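PDB 5TD3: catechol 1,2-dioxygenase from Burkholderia vietnamiensis, which probably catalyses the intradiol ring cleavage of catechol by dioxygen to give cis,cis-muconate. Local coordinates for residues Pro144-Gly149 and Ala202-Met207. Sequence-based numbering, arbitrary orientation.
Sequences PLVIHG and AFRTLM
L145 and I147 each pair through both backbone N-H and C=O, with T205 and F203 respectively, so that strands 144-149 and 202-206 run antiparallel, their axes 151° apart. The two bonds of a pair need not be alike. T205 N meets L145 O nearly along the C=O axis at 2.8 Å, whereas L145 N approaches T205 O from above the carbonyl plane, 50° out of it, at 2.9 Å. Between these pairs V146 faces R204 without hydrogen bonds, and V146 CA brings its C-H to F203 O at 3.3 Å.

On the face bearing L145, I147, F203 and T205, L145 is the residue most buried by the partner strand, and the methyl of T205 makes the closest side-chain approach. OG1 stands anti to the backbone N (chi1 -176°), which leaves CG2 between N and the carbonyl carbon; from there it lies 3.5 Å from L145 O and beside the L145 side chain, while OG1 bonds to H168. The two strands are neighbours in one sheet of the β-sandwich expected of the intradiol dioxygenases, with strand 292-300 on the far side of 144-149 and 131-133 beyond 202-206. The F203 ring leads away from I147 and packs on V164 and C166 of the other sheet, filling the sandwich interior.

The opposite face is more open. Here H148 CB meets A202 CB at 3.9 Å; its imidazole turns off toward strand 292-300, where NE2 bonds to D294. V146 CG2 lies alongside R204 CG, a loose contact at 4.3 Å.

Where strand 202-206 ends, the chain bends across L145: L145 CB rests against the L206-M207 peptide and L145 CD2 comes 4.2 Å from M207 SD, while L206 CD2 reaches back to P144 CA.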
loop_
_atom_site.group_PDB
_atom_site.type_symbol
_atom_site.label_atom_id
_atom_site.label_comp_id
_atom_site.label_asym_id
_atom_site.label_seq_id
_atom_site.Cartn_x
_atom_site.Cartn_y
_atom_site.Cartn_z
ATOM N N PRO A 144 -19.727 -35.097 -4.066
ATOM C CA PRO A 144 -18.406 -35.717 -3.945
ATOM C C PRO A 144 -17.602 -35.572 -5.224
ATOM O O PRO A 144 -18.133 -35.597 -6.339
ATOM C CB PRO A 144 -18.722 -37.188 -3.650
ATOM C CG PRO A 144 -20.084 -37.396 -4.207
ATOM C CD PRO A 144 -20.812 -36.089 -4.033
ATOM N N LEU A 145 -16.298 -35.425 -5.043
ATOM C CA LEU A 145 -15.363 -35.206 -6.136
ATOM C C LEU A 145 -14.134 -36.051 -5.859
ATOM O O LEU A 145 -13.608 -36.028 -4.744
ATOM C CB LEU A 145 -14.980 -33.721 -6.249
ATOM C CG LEU A 145 -13.795 -33.344 -7.135
ATOM C CD1 LEU A 145 -14.049 -33.759 -8.566
ATOM C CD2 LEU A 145 -13.527 -31.843 -7.057
ATOM N N VAL A 146 -13.683 -36.797 -6.860
ATOM C CA VAL A 146 -12.470 -37.596 -6.755
ATOM C C VAL A 146 -11.483 -37.053 -7.776
ATOM O O VAL A 146 -11.817 -36.942 -8.959
ATOM C CB VAL A 146 -12.744 -39.093 -6.997
ATOM C CG1 VAL A 146 -11.446 -39.891 -6.921
ATOM C CG2 VAL A 146 -13.767 -39.616 -6.006
ATOM N N ILE A 147 -10.287 -36.691 -7.318
ATOM C CA ILE A 147 -9.228 -36.173 -8.177
ATOM C C ILE A 147 -8.081 -37.160 -8.096
ATOM O O ILE A 147 -7.587 -37.447 -7.001
ATOM C CB ILE A 147 -8.758 -34.773 -7.753
ATOM C CG1 ILE A 147 -9.935 -33.808 -7.554
ATOM C CG2 ILE A 147 -7.806 -34.195 -8.794
ATOM C CD1 ILE A 147 -9.529 -32.485 -6.895
ATOM N N HIS A 148 -7.648 -37.671 -9.245
ATOM C CA HIS A 148 -6.611 -38.689 -9.238
ATOM C C HIS A 148 -5.756 -38.559 -10.486
ATOM O O HIS A 148 -6.173 -37.995 -11.502
ATOM C CB HIS A 148 -7.212 -40.096 -9.151
ATOM C CG HIS A 148 -8.142 -40.418 -10.274
ATOM N ND1 HIS A 148 -7.744 -41.110 -11.399
ATOM C CD2 HIS A 148 -9.446 -40.109 -10.462
ATOM C CE1 HIS A 148 -8.774 -41.239 -12.219
ATOM N NE2 HIS A 148 -9.819 -40.633 -11.675
ATOM N N GLY A 149 -4.556 -39.116 -10.403
ATOM C CA GLY A 149 -3.638 -39.079 -11.527
ATOM C C GLY A 149 -2.289 -39.624 -11.107
ATOM O O GLY A 149 -2.169 -40.286 -10.077
ATOM N N ALA A 202 -4.495 -39.767 -5.130
ATOM C CA ALA A 202 -5.930 -39.563 -5.256
ATOM C C ALA A 202 -6.443 -38.771 -4.066
ATOM O O ALA A 202 -6.057 -39.036 -2.926
ATOM C CB ALA A 202 -6.684 -40.893 -5.359
ATOM N N PHE A 203 -7.308 -37.797 -4.341
ATOM C CA PHE A 203 -8.002 -37.039 -3.307
ATOM C C PHE A 203 -9.494 -37.317 -3.396
ATOM O O PHE A 203 -10.065 -37.364 -4.491
ATOM C CB PHE A 203 -7.763 -35.523 -3.437
ATOM C CG PHE A 203 -6.372 -35.090 -3.089
ATOM C CD1 PHE A 203 -5.995 -34.921 -1.765
ATOM C CD2 PHE A 203 -5.437 -34.845 -4.089
ATOM C CE1 PHE A 203 -4.717 -34.508 -1.436
ATOM C CE2 PHE A 203 -4.151 -34.438 -3.768
ATOM C CZ PHE A 203 -3.787 -34.276 -2.438
ATOM N N ARG A 204 -10.118 -37.531 -2.240
ATOM C CA ARG A 204 -11.564 -37.657 -2.136
ATOM C C ARG A 204 -12.070 -36.437 -1.383
ATOM O O ARG A 204 -11.654 -36.190 -0.249
ATOM C CB ARG A 204 -11.957 -38.960 -1.437
ATOM C CG ARG A 204 -11.633 -40.163 -2.303
ATOM C CD ARG A 204 -11.390 -41.434 -1.545
ATOM N NE ARG A 204 -10.842 -42.436 -2.465
ATOM C CZ ARG A 204 -10.874 -43.747 -2.263
ATOM N NH1 ARG A 204 -11.435 -44.236 -1.166
ATOM N NH2 ARG A 204 -10.351 -44.565 -3.163
ATOM N N THR A 205 -12.932 -35.659 -2.023
ATOM C CA THR A 205 -13.294 -34.367 -1.476
ATOM C C THR A 205 -14.695 -34.011 -1.966
ATOM O O THR A 205 -15.486 -34.890 -2.329
ATOM C CB THR A 205 -12.214 -33.337 -1.847
ATOM O OG1 THR A 205 -12.521 -32.084 -1.236
ATOM C CG2 THR A 205 -12.088 -33.160 -3.379
ATOM N N LEU A 206 -15.008 -32.723 -1.964
ATOM C CA LEU A 206 -16.268 -32.211 -2.473
ATOM C C LEU A 206 -15.968 -31.155 -3.530
ATOM O O LEU A 206 -14.878 -30.572 -3.563
ATOM C CB LEU A 206 -17.134 -31.621 -1.343
ATOM C CG LEU A 206 -17.404 -32.553 -0.156
ATOM C CD1 LEU A 206 -18.190 -31.825 0.923
ATOM C CD2 LEU A 206 -18.118 -33.839 -0.587
ATOM N N MET A 207 -16.946 -30.919 -4.397
ATOM C CA MET A 207 -16.779 -29.969 -5.504
ATOM C C MET A 207 -16.646 -28.538 -4.994
ATOM O O MET A 207 -17.551 -28.057 -4.301
ATOM C CB MET A 207 -17.977 -30.085 -6.456
ATOM C CG MET A 207 -17.930 -29.117 -7.632
ATOM S SD MET A 207 -16.473 -29.381 -8.676
ATOM C CE MET A 207 -16.999 -30.870 -9.538
#